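Side-chain contacts in putative ribose 5-phosphate isomerase (Leishmania infantum, PDB 6FXW), which probably catalyses the interconversion of ribose 5-phosphate and ribulose 5-phosphate in the pentose phosphate pathway: residues Y17-E22 against S118-I123; M26-A29 against K35-Y38; H109-G114 against E128-T133. All blocks are in the same frame, centred on the assembly; numbering follows the deposited sequence.

All three contacts belong to one alpha/beta fold with a five-stranded parallel sheet, and their centres lie only 12 to 14 Å apart. Contacts 1 and 2 share helix 20-29, contacts 1 and 3 share helix 120-131, and contacts 2 and 3 attach these helices to strands 33-38 and 110-114 of the sheet. Along the chain, contact 2 falls wholly between the two segments of contact 1 and closes before contact 3 begins, whereas contacts 1 and 3 interleave. Direct packing joins them: Met26 reaches Met120 and Ile123, Ile123 meets Ile113, and Val27 touches Leu131. Two neighbouring helices are thus tied to each other as well as to the strands beneath them.

Contact 1: Y17-E22 against S118-I123; sequences YATHQE and SGMEVI
Met120 carries this contact alone on its side, reaching across from the first turn of helix 120-131 to Thr19 and Glu22. The apolar part is the methyl end: CE presses into the side of Thr19, 3.3 Å from CG2 and 3.4 Å from CB, both tighter than ordinary van der Waals contact, with OG1 of Thr19 a little farther off. The methionine gets there by a bend in mid-chain (chi2 -74°), which brings SD and then CE round to Thr19, in the turn just before helix 20-29. Both Thr19 and Met120 also rest on Val115, in the loop that follows strand 110-114. The two segments mark where helices 20-29 and 120-131 set off after strands 6-12 and 110-114, the strand-loop-helix passage repeated through a parallel alpha/beta sheet.

Glu22 supplies the mixed polar and apolar part. Its chain is extended (chi2 176°) and carries the carboxylate out to Met120, where the two side chains cross at a slant, with Glu22 OE2 3.9 Å from Met120 CG and Glu22 CD 4.1 Å from Met120 SD. OE2 of Glu22 also stands 5.7 Å from OE2 of Glu121; any repulsion is probably eased by the salt bridge from Glu121 to Arg124.

Hydrogen bonds act within each segment. Tyr17 to His20 form a type I turn, and His20 ND1 donates to a lone pair of Tyr17 O at 2.9 Å (N-H...O 161°), pinning the imidazole edge to the turn. Gly119 is the N-cap of helix 120-131, its O accepting from Ile123 N at 2.9 Å.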
ATOM      1  N   TYR A  17      20.572   5.190   4.439  1.00 16.88           N
ATOM      2  CA  TYR A  17      21.769   6.082   4.420  1.00 19.44           C
ATOM      3  C   TYR A  17      21.829   6.853   3.123  1.00 20.68           C
ATOM      4  O   TYR A  17      22.040   8.061   3.149  1.00 21.98           O
ATOM      5  CB  TYR A  17      23.033   5.307   4.704  1.00 21.13           C
ATOM      6  CG  TYR A  17      24.240   6.172   4.724  1.00 21.22           C
ATOM      7  CD1 TYR A  17      24.436   7.041   5.760  1.00 21.90           C
ATOM      8  CD2 TYR A  17      25.194   6.028   3.770  1.00 23.35           C
ATOM      9  CE1 TYR A  17      25.563   7.854   5.819  1.00 20.63           C
ATOM     10  CE2 TYR A  17      26.319   6.853   3.760  1.00 25.27           C
ATOM     11  CZ  TYR A  17      26.487   7.735   4.815  1.00 23.13           C
ATOM     12  OH  TYR A  17      27.631   8.552   4.935  1.00 25.64           O
ATOM     13  N   ALA A  18      21.567   6.208   2.004  1.00 20.47           N
ATOM     14  CA  ALA A  18      21.568   6.885   0.734  1.00 24.70           C
ATOM     15  C   ALA A  18      20.578   8.020   0.621  1.00 27.43           C
ATOM     16  O   ALA A  18      20.869   9.008  -0.046  1.00 30.96           O
ATOM     17  CB  ALA A  18      21.378   5.875  -0.371  1.00 27.54           C
ATOM     18  N   THR A  19      19.437   7.928   1.292  1.00 21.53           N
ATOM     19  CA  THR A  19      18.323   8.867   1.155  1.00 19.60           C
ATOM     20  C   THR A  19      18.133   9.741   2.357  1.00 17.42           C
ATOM     21  O   THR A  19      17.228  10.537   2.394  1.00 17.54           O
ATOM     22  CB  THR A  19      16.978   8.142   0.899  1.00 22.46           C
ATOM     23  OG1 THR A  19      16.850   7.109   1.846  1.00 18.90           O
ATOM     24  CG2 THR A  19      16.926   7.549  -0.545  1.00 26.61           C
ATOM     25  N   HIS A  20      19.004   9.656   3.394  1.00 17.28           N
ATOM     26  CA  HIS A  20      18.643  10.310   4.634  1.00 15.59           C
ATOM     27  C   HIS A  20      18.591  11.838   4.448  1.00 14.41           C
ATOM     28  O   HIS A  20      17.796  12.547   5.094  1.00 14.97           O
ATOM     29  CB  HIS A  20      19.561   9.931   5.858  1.00 16.57           C
ATOM     30  CG  HIS A  20      20.936  10.583   5.853  1.00 18.22           C
ATOM     31  ND1 HIS A  20      22.007  10.025   5.220  1.00 22.41           N
ATOM     32  CD2 HIS A  20      21.419  11.629   6.549  1.00 20.70           C
ATOM     33  CE1 HIS A  20      23.095  10.740   5.466  1.00 21.91           C
ATOM     34  NE2 HIS A  20      22.764  11.729   6.281  1.00 23.52           N
ATOM     35  N   GLN A  21      19.518  12.397   3.652  1.00 16.84           N
ATOM     36  CA  GLN A  21      19.459  13.850   3.500  1.00 17.60           C
ATOM     37  C   GLN A  21      18.205  14.322   2.741  1.00 16.77           C
ATOM     38  O   GLN A  21      17.632  15.283   3.105  1.00 16.30           O
ATOM     39  CB  GLN A  21      20.713  14.327   2.740  1.00 19.99           C
ATOM     40  CG  GLN A  21      20.741  15.874   2.627  1.00 24.57           C
ATOM     41  CD  GLN A  21      20.785  16.589   3.976  1.00 27.75           C
ATOM     42  OE1 GLN A  21      21.662  16.287   4.794  1.00 30.95           O
ATOM     43  NE2 GLN A  21      19.839  17.480   4.246  1.00 27.59           N
ATOM     44  N   GLU A  22      17.790  13.509   1.776  1.00 15.93           N
ATOM     45  CA  GLU A  22      16.481  13.753   1.070  1.00 16.18           C
ATOM     46  C   GLU A  22      15.304  13.732   2.035  1.00 17.73           C
ATOM     47  O   GLU A  22      14.421  14.559   1.996  1.00 17.78           O
ATOM     48  CB  GLU A  22      16.365  12.775  -0.077  1.00 19.11           C
ATOM     49  CG  GLU A  22      15.064  12.859  -0.871  1.00 25.51           C
ATOM     50  CD  GLU A  22      14.978  11.935  -2.094  1.00 27.82           C
ATOM     51  OE1 GLU A  22      15.822  11.037  -2.343  1.00 31.90           O
ATOM     52  OE2 GLU A  22      13.950  12.123  -2.798  1.00 31.69           O
ATOM     53  N   SER A 118       8.256   1.853   0.989  1.00 11.19           N
ATOM     54  CA  SER A 118       7.514   3.081   0.604  1.00 10.20           C
ATOM     55  C   SER A 118       8.426   3.889  -0.287  1.00 11.33           C
ATOM     56  O   SER A 118       9.571   4.212   0.055  1.00 12.85           O
ATOM     57  CB  SER A 118       7.180   3.894   1.818  1.00 10.96           C
ATOM     58  OG  SER A 118       6.290   3.179   2.657  1.00 11.20           O
ATOM     59  N   GLY A 119       7.898   4.341  -1.453  1.00  9.98           N
ATOM     60  CA  GLY A 119       8.608   5.305  -2.262  1.00 10.49           C
ATOM     61  C   GLY A 119       8.663   6.691  -1.674  1.00 10.88           C
ATOM     62  O   GLY A 119       7.933   7.014  -0.752  1.00 11.50           O
ATOM     63  N   MET A 120       9.573   7.491  -2.211  1.00 11.20           N
ATOM     64  CA  MET A 120       9.836   8.803  -1.621  1.00 13.59           C
ATOM     65  C   MET A 120       8.721   9.790  -1.674  1.00 11.20           C
ATOM     66  O   MET A 120       8.537  10.559  -0.714  1.00 11.83           O
ATOM     67  CB  MET A 120      11.073   9.450  -2.255  1.00 15.58           C
ATOM     68  CG  MET A 120      12.339   8.735  -1.874  1.00 18.42           C
ATOM     69  SD  MET A 120      12.759   9.146  -0.127  1.00 25.39           S
ATOM     70  CE  MET A 120      13.695   7.774   0.228  1.00 34.01           C
ATOM     71  N   GLU A 121       7.846   9.744  -2.670  1.00 11.00           N
ATOM     72  CA  GLU A 121       6.731  10.653  -2.641  1.00 11.64           C
ATOM     73  C   GLU A 121       5.673  10.246  -1.617  1.00 10.85           C
ATOM     74  O   GLU A 121       4.988  11.074  -1.037  1.00 11.18           O
ATOM     75  CB  GLU A 121       6.082  10.843  -4.046  1.00 15.64           C
ATOM     76  CG  GLU A 121       6.959  11.757  -4.936  1.00 22.57           C
ATOM     77  CD  GLU A 121       7.354  13.092  -4.317  1.00 27.45           C
ATOM     78  OE1 GLU A 121       6.489  13.705  -3.685  1.00 24.33           O
ATOM     79  OE2 GLU A 121       8.577  13.453  -4.350  1.00 40.97           O
ATOM     80  N   VAL A 122       5.532   8.925  -1.399  1.00 10.59           N
ATOM     81  CA  VAL A 122       4.667   8.449  -0.336  1.00 10.31           C
ATOM     82  C   VAL A 122       5.277   8.821   1.033  1.00 10.26           C
ATOM     83  O   VAL A 122       4.555   9.263   1.907  1.00 11.13           O
ATOM     84  CB  VAL A 122       4.431   6.919  -0.487  1.00 10.15           C
ATOM     85  CG1 VAL A 122       3.803   6.295   0.754  1.00 12.59           C
ATOM     86  CG2 VAL A 122       3.580   6.690  -1.694  1.00 11.60           C
ATOM     87  N   ILE A 123       6.593   8.669   1.170  1.00 10.23           N
ATOM     88  CA  ILE A 123       7.248   9.107   2.412  1.00 10.57           C
ATOM     89  C   ILE A 123       7.030  10.601   2.650  1.00 10.43           C
ATOM     90  O   ILE A 123       6.740  10.986   3.789  1.00  9.83           O
ATOM     91  CB  ILE A 123       8.714   8.757   2.377  1.00 10.52           C
ATOM     92  CG1 ILE A 123       8.900   7.232   2.504  1.00 12.52           C
ATOM     93  CG2 ILE A 123       9.561   9.470   3.458  1.00 10.41           C
ATOM     94  CD1 ILE A 123      10.279   6.699   2.274  1.00 12.74           C
TER

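Contact 2: M26-A29 against K35-Y38; sequences MVNA and KVMY
The Asn28 amide is the flat group that meets the strand: Val36 CG2 lies off one of its faces, displaced to the oxygen end, 3.2 Å from OD1. From the amide's other end, ND2 donates to a water at 3.2 Å, and that water passes a weak bond on to Val36 O. The side chain and backbone of one strand residue are therefore both tied to Asn28, by packing and through water. The Tyr38 ring turns elsewhere, stacking with the His20 ring, while its OH bonds to Pro41 O.

The same Val36 methyl is wedged between Asn28 and Val27, where CG2 comes to 3.3 Å from Val27 CG1, closer than usual for two methyls. Val27 has CG1 anti to its own nitrogen (chi1 177°), the branch that faces the strand; Val36 CG1 adds a looser touch to it at 4.0 Å.

The helix and strand are the last two elements of the beta-alpha-beta unit 6-12, 20-29, 33-38. Strand 33-38, outermost in this chain's sheet, bonds along its backbone to strand 6-12 through Lys35 and Met37, while Val27 also packs against Ile127 and Leu131 of helix 120-131.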
ATOM      1  N   MET A  26      12.784  16.845   3.239  1.00 18.30           N
ATOM      2  CA  MET A  26      11.299  16.801   3.374  1.00 17.84           C
ATOM      3  C   MET A  26      10.734  17.290   4.673  1.00 18.66           C
ATOM      4  O   MET A  26       9.673  17.942   4.733  1.00 21.74           O
ATOM      5  CB  MET A  26      10.754  15.380   3.138  1.00 19.61           C
ATOM      6  CG  MET A  26      11.092  14.828   1.825  1.00 19.25           C
ATOM      7  SD  MET A  26      10.526  13.069   1.751  1.00 22.20           S
ATOM      8  CE  MET A  26      10.677  13.128   0.097  1.00 20.76           C
ATOM      9  N   VAL A  27      11.391  16.906   5.781  1.00 16.20           N
ATOM     10  CA  VAL A  27      10.981  17.323   7.049  1.00 17.69           C
ATOM     11  C   VAL A  27      11.063  18.866   7.123  1.00 17.79           C
ATOM     12  O   VAL A  27      10.132  19.523   7.576  1.00 22.37           O
ATOM     13  CB  VAL A  27      11.784  16.682   8.178  1.00 16.93           C
ATOM     14  CG1 VAL A  27      11.336  17.247   9.521  1.00 19.00           C
ATOM     15  CG2 VAL A  27      11.629  15.162   8.141  1.00 17.52           C
ATOM     16  N   ASN A  28      12.184  19.409   6.712  1.00 21.25           N
ATOM     17  CA  ASN A  28      12.378  20.870   6.761  1.00 26.13           C
ATOM     18  C   ASN A  28      11.348  21.566   5.851  1.00 29.05           C
ATOM     19  O   ASN A  28      10.719  22.569   6.227  1.00 31.01           O
ATOM     20  CB  ASN A  28      13.823  21.183   6.350  1.00 25.33           C
ATOM     21  CG  ASN A  28      14.798  21.018   7.509  1.00 27.29           C
ATOM     22  OD1 ASN A  28      14.498  21.430   8.644  1.00 30.40           O
ATOM     23  ND2 ASN A  28      15.928  20.388   7.249  1.00 30.92           N
ATOM     24  N   ALA A  29      11.104  20.973   4.693  1.00 25.72           N
ATOM     25  CA  ALA A  29      10.215  21.630   3.698  1.00 29.72           C
ATOM     26  C   ALA A  29       8.764  21.510   4.075  1.00 32.92           C
ATOM     27  O   ALA A  29       7.894  22.184   3.486  1.00 38.47           O
ATOM     28  CB  ALA A  29      10.466  21.032   2.347  1.00 28.44           C
ATOM     29  N   LYS A  35      13.105  22.301  14.106  1.00 17.05           N
ATOM     30  CA  LYS A  35      14.448  21.790  14.080  1.00 17.59           C
ATOM     31  C   LYS A  35      14.377  20.329  13.647  1.00 16.75           C
ATOM     32  O   LYS A  35      13.406  19.668  14.011  1.00 16.44           O
ATOM     33  CB  LYS A  35      15.007  21.786  15.488  1.00 20.13           C
ATOM     34  CG  LYS A  35      16.364  21.167  15.663  1.00 22.67           C
ATOM     35  CD  LYS A  35      17.434  22.060  15.291  1.00 25.01           C
ATOM     36  CE  LYS A  35      18.771  21.452  15.787  1.00 25.02           C
ATOM     37  NZ  LYS A  35      19.823  22.461  15.455  1.00 28.14           N
ATOM     38  N   VAL A  36      15.332  19.855  12.868  1.00 14.69           N
ATOM     39  CA  VAL A  36      15.470  18.458  12.503  1.00 15.76           C
ATOM     40  C   VAL A  36      16.862  18.044  12.890  1.00 17.27           C
ATOM     41  O   VAL A  36      17.860  18.656  12.436  1.00 18.89           O
ATOM     42  CB  VAL A  36      15.195  18.166  11.021  1.00 20.12           C
ATOM     43  CG1 VAL A  36      15.049  16.672  10.841  1.00 23.48           C
ATOM     44  CG2 VAL A  36      13.972  18.922  10.562  1.00 24.82           C
ATOM     45  N   MET A  37      16.990  16.990  13.699  1.00 15.82           N
ATOM     46  CA  MET A  37      18.269  16.470  14.172  1.00 17.39           C
ATOM     47  C   MET A  37      18.473  15.064  13.636  1.00 18.36           C
ATOM     48  O   MET A  37      17.632  14.184  13.890  1.00 18.48           O
ATOM     49  CB  MET A  37      18.264  16.395  15.721  1.00 19.92           C
ATOM     50  CG  MET A  37      18.271  17.741  16.394  1.00 24.47           C
ATOM     51  SD  MET A  37      17.553  17.741  18.067  1.00 26.59           S
ATOM     52  CE  MET A  37      15.834  17.543  17.720  1.00 24.59           C
ATOM     53  N   TYR A  38      19.577  14.774  12.947  1.00 15.70           N
ATOM     54  CA  TYR A  38      19.867  13.483  12.398  1.00 15.87           C
ATOM     55  C   TYR A  38      20.643  12.626  13.304  1.00 17.43           C
ATOM     56  O   TYR A  38      21.758  13.075  13.732  1.00 18.68           O
ATOM     57  CB  TYR A  38      20.601  13.635  11.056  1.00 14.14           C
ATOM     58  CG  TYR A  38      20.967  12.328  10.436  1.00 14.97           C
ATOM     59  CD1 TYR A  38      19.993  11.438  10.002  1.00 15.27           C
ATOM     60  CD2 TYR A  38      22.314  11.907  10.284  1.00 15.07           C
ATOM     61  CE1 TYR A  38      20.281  10.242   9.489  1.00 14.54           C
ATOM     62  CE2 TYR A  38      22.625  10.719   9.729  1.00 14.56           C
ATOM     63  CZ  TYR A  38      21.600   9.833   9.261  1.00 15.05           C
ATOM     64  OH  TYR A  38      21.955   8.660   8.745  1.00 16.09           O
TER
HETATM   65  O   HOH W   1      18.163  20.354   9.496  1.00 41.80           O

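Contact 3: H109-G114 against E128-T133; sequences HILCIG and ETFLTT. With SO4 (sulfate ion), chain C.
Leu111 and Phe130 join strand 110-114 to the end of helix 120-131, the next helix along the chain, in the buried layer between sheet and helices. The touching is almost all done by the phenyl ring. Leu111 CB stands squarely over one face, 3.5 Å from the centroid and only 3° off the ring normal, a CH-pi contact. Phe130 CG is anti to the backbone nitrogen (chi1 -171°), which throws the ring forward until CZ reaches the strand's backbone, 3.4 Å from Leu111 N. The two side chains run past each other in opposite senses, so Leu111 CD2 ends near Phe130 CB, at 4.0 Å.

Beyond Phe130 two threonine hydroxyls bond back to backbone carbonyls four residues earlier. Thr132 OG1 donates to Glu128 O, and Thr133 OG1 to Thr129 O, each at 2.7 Å; Thr129 O takes Thr132 N as well, from the opposite face of its carbonyl plane.

Just ahead of the strand, His109 NE2 gives a nearly straight bond in the ring plane to sulfate O2 (2.8 Å, 169°). Arg89 has a double part, its N bonding to His109 ND1 and its NH1 to the sulfate, which probably came from the crystallisation liquor. Ser102 and Arg103 of helix 96-104 and Thr67 of strand 67-72 also pack on Phe130; a helix laid on a parallel sheet in this way is typical of the Rossmann-like alpha/beta fold of LacAB/RpiB proteins.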
ATOM      1  N   HIS A 109       4.210   9.269  19.308  1.00  9.96           N
ATOM      2  CA  HIS A 109       5.417  10.104  19.347  1.00 11.05           C
ATOM      3  C   HIS A 109       6.329   9.947  18.203  1.00 10.36           C
ATOM      4  O   HIS A 109       7.050  10.892  17.846  1.00 11.13           O
ATOM      5  CB  HIS A 109       6.271   9.796  20.600  1.00 11.26           C
ATOM      6  CG  HIS A 109       5.533   9.858  21.888  1.00 11.64           C
ATOM      7  ND1 HIS A 109       4.873   8.738  22.396  1.00 11.95           N
ATOM      8  CD2 HIS A 109       5.307  10.880  22.784  1.00 12.82           C
ATOM      9  CE1 HIS A 109       4.285   9.078  23.551  1.00 12.37           C
ATOM     10  NE2 HIS A 109       4.518  10.371  23.815  1.00 14.82           N
ATOM     11  N   ILE A 110       6.356   8.739  17.624  1.00  9.70           N
ATOM     12  CA  ILE A 110       7.375   8.354  16.601  1.00  9.96           C
ATOM     13  C   ILE A 110       6.671   7.759  15.410  1.00  9.91           C
ATOM     14  O   ILE A 110       5.772   6.914  15.576  1.00 11.39           O
ATOM     15  CB  ILE A 110       8.434   7.394  17.170  1.00 10.59           C
ATOM     16  CG1 ILE A 110       9.239   8.075  18.338  1.00 10.43           C
ATOM     17  CG2 ILE A 110       9.389   6.933  16.049  1.00 11.57           C
ATOM     18  CD1 ILE A 110      10.295   7.229  18.924  1.00 10.36           C
ATOM     19  N   LEU A 111       7.059   8.231  14.256  1.00 10.13           N
ATOM     20  CA  LEU A 111       6.649   7.719  12.965  1.00  8.50           C
ATOM     21  C   LEU A 111       7.725   6.713  12.558  1.00 10.31           C
ATOM     22  O   LEU A 111       8.916   7.088  12.453  1.00 11.14           O
ATOM     23  CB  LEU A 111       6.589   8.834  11.995  1.00  9.13           C
ATOM     24  CG  LEU A 111       6.548   8.504  10.498  1.00  8.71           C
ATOM     25  CD1 LEU A 111       5.256   7.696  10.160  1.00 10.13           C
ATOM     26  CD2 LEU A 111       6.690   9.785   9.702  1.00 10.64           C
ATOM     27  N   CYS A 112       7.340   5.481  12.170  1.00  9.30           N
ATOM     28  CA  CYS A 112       8.257   4.477  11.655  1.00  9.67           C
ATOM     29  C   CYS A 112       7.905   4.187  10.194  1.00 10.06           C
ATOM     30  O   CYS A 112       6.756   3.974   9.889  1.00 11.58           O
ATOM     31  CB  CYS A 112       8.158   3.226  12.465  1.00 10.73           C
ATOM     32  SG  CYS A 112       8.637   3.448  14.193  1.00 12.60           S
ATOM     33  N   ILE A 113       8.881   4.309   9.337  1.00  9.25           N
ATOM     34  CA  ILE A 113       8.695   4.110   7.892  1.00 10.38           C
ATOM     35  C   ILE A 113       9.772   3.166   7.317  1.00 10.86           C
ATOM     36  O   ILE A 113      10.938   3.052   7.851  1.00 10.69           O
ATOM     37  CB  ILE A 113       8.687   5.404   7.120  1.00 11.21           C
ATOM     38  CG1 ILE A 113       9.934   6.193   7.422  1.00 13.29           C
ATOM     39  CG2 ILE A 113       7.444   6.182   7.502  1.00 14.32           C
ATOM     40  CD1 ILE A 113      10.014   7.508   6.549  1.00 14.95           C
ATOM     41  N   GLY A 114       9.490   2.556   6.148  1.00  9.66           N
ATOM     42  CA  GLY A 114      10.412   1.725   5.433  1.00  9.69           C
ATOM     43  C   GLY A 114      10.821   2.311   4.137  1.00 10.44           C
ATOM     44  O   GLY A 114       9.942   2.679   3.328  1.00 12.02           O
ATOM     45  N   GLU A 128       4.632  14.697   6.109  1.00 10.93           N
ATOM     46  CA  GLU A 128       3.879  15.929   6.247  1.00 13.53           C
ATOM     47  C   GLU A 128       2.590  15.727   7.034  1.00 12.31           C
ATOM     48  O   GLU A 128       2.279  16.507   7.903  1.00 13.34           O
ATOM     49  CB  GLU A 128       3.554  16.468   4.890  1.00 14.66           C
ATOM     50  CG  GLU A 128       4.746  17.038   4.189  1.00 19.09           C
ATOM     51  CD  GLU A 128       4.556  17.632   2.810  1.00 26.10           C
ATOM     52  OE1 GLU A 128       3.459  17.437   2.249  1.00 35.11           O
ATOM     53  OE2 GLU A 128       5.573  18.192   2.277  1.00 25.91           O
ATOM     54  N   THR A 129       1.872  14.608   6.842  1.00 10.80           N
ATOM     55  CA  THR A 129       0.654  14.310   7.550  1.00 11.20           C
ATOM     56  C   THR A 129       0.939  14.057   9.022  1.00 10.74           C
ATOM     57  O   THR A 129       0.269  14.551   9.886  1.00 11.52           O
ATOM     58  CB  THR A 129       0.009  13.133   6.897  1.00 11.74           C
ATOM     59  OG1 THR A 129      -0.225  13.479   5.500  1.00 12.59           O
ATOM     60  CG2 THR A 129      -1.311  12.767   7.629  1.00 12.61           C
ATOM     61  N   PHE A 130       1.936  13.224   9.307  1.00 10.55           N
ATOM     62  CA  PHE A 130       2.260  12.908  10.720  1.00 10.46           C
ATOM     63  C   PHE A 130       2.595  14.113  11.539  1.00 11.12           C
ATOM     64  O   PHE A 130       2.180  14.268  12.696  1.00 11.95           O
ATOM     65  CB  PHE A 130       3.421  11.906  10.742  1.00 10.62           C
ATOM     66  CG  PHE A 130       3.730  11.337  12.093  1.00 10.98           C
ATOM     67  CD1 PHE A 130       3.074  10.224  12.574  1.00 11.56           C
ATOM     68  CD2 PHE A 130       4.689  11.913  12.891  1.00 11.67           C
ATOM     69  CE1 PHE A 130       3.371   9.636  13.754  1.00 11.72           C
ATOM     70  CE2 PHE A 130       4.971  11.351  14.122  1.00 11.65           C
ATOM     71  CZ  PHE A 130       4.292  10.245  14.586  1.00 11.71           C
ATOM     72  N   LEU A 131       3.398  14.986  10.906  1.00 10.39           N
ATOM     73  CA  LEU A 131       3.797  16.212  11.635  1.00 11.97           C
ATOM     74  C   LEU A 131       2.734  17.280  11.798  1.00 13.02           C
ATOM     75  O   LEU A 131       2.922  18.199  12.644  1.00 15.39           O
ATOM     76  CB  LEU A 131       4.995  16.857  10.951  1.00 12.48           C
ATOM     77  CG  LEU A 131       6.301  16.051  10.948  1.00 14.20           C
ATOM     78  CD1 LEU A 131       7.460  16.721  10.129  1.00 15.00           C
ATOM     79  CD2 LEU A 131       6.746  15.656  12.370  1.00 14.75           C
ATOM     80  N   THR A 132       1.679  17.223  11.025  1.00 11.84           N
ATOM     81  CA  THR A 132       0.634  18.234  11.107  1.00 14.60           C
ATOM     82  C   THR A 132      -0.690  17.768  11.618  1.00 16.37           C
ATOM     83  O   THR A 132      -1.689  18.471  11.447  1.00 20.02           O
ATOM     84  CB  THR A 132       0.445  18.882   9.749  1.00 14.65           C
ATOM     85  OG1 THR A 132       0.086  17.919   8.728  1.00 15.55           O
ATOM     86  CG2 THR A 132       1.745  19.502   9.192  1.00 14.33           C
ATOM     87  N   THR A 133      -0.791  16.572  12.149  1.00 13.81           N
ATOM     88  CA  THR A 133      -2.041  16.026  12.624  1.00 13.28           C
ATOM     89  C   THR A 133      -1.983  15.963  14.155  1.00 14.07           C
ATOM     90  O   THR A 133      -1.060  15.498  14.763  1.00 14.51           O
ATOM     91  CB  THR A 133      -2.368  14.636  12.001  1.00 12.50           C
ATOM     92  OG1 THR A 133      -2.353  14.722  10.591  1.00 13.66           O
ATOM     93  CG2 THR A 133      -3.719  14.127  12.466  1.00 14.47           C
TER
HETATM   94  S   SO4 C 202       2.163  11.139  26.425  1.00 30.84           S
HETATM   95  O1  SO4 C 202       1.380  11.610  25.234  1.00 30.22           O
HETATM   96  O2  SO4 C 202       3.630  11.506  26.203  1.00 28.29           O
HETATM   97  O3  SO4 C 202       1.618  11.878  27.622  1.00 34.35           O
HETATM   98  O4  SO4 C 202       2.003   9.698  26.773  1.00 30.27           O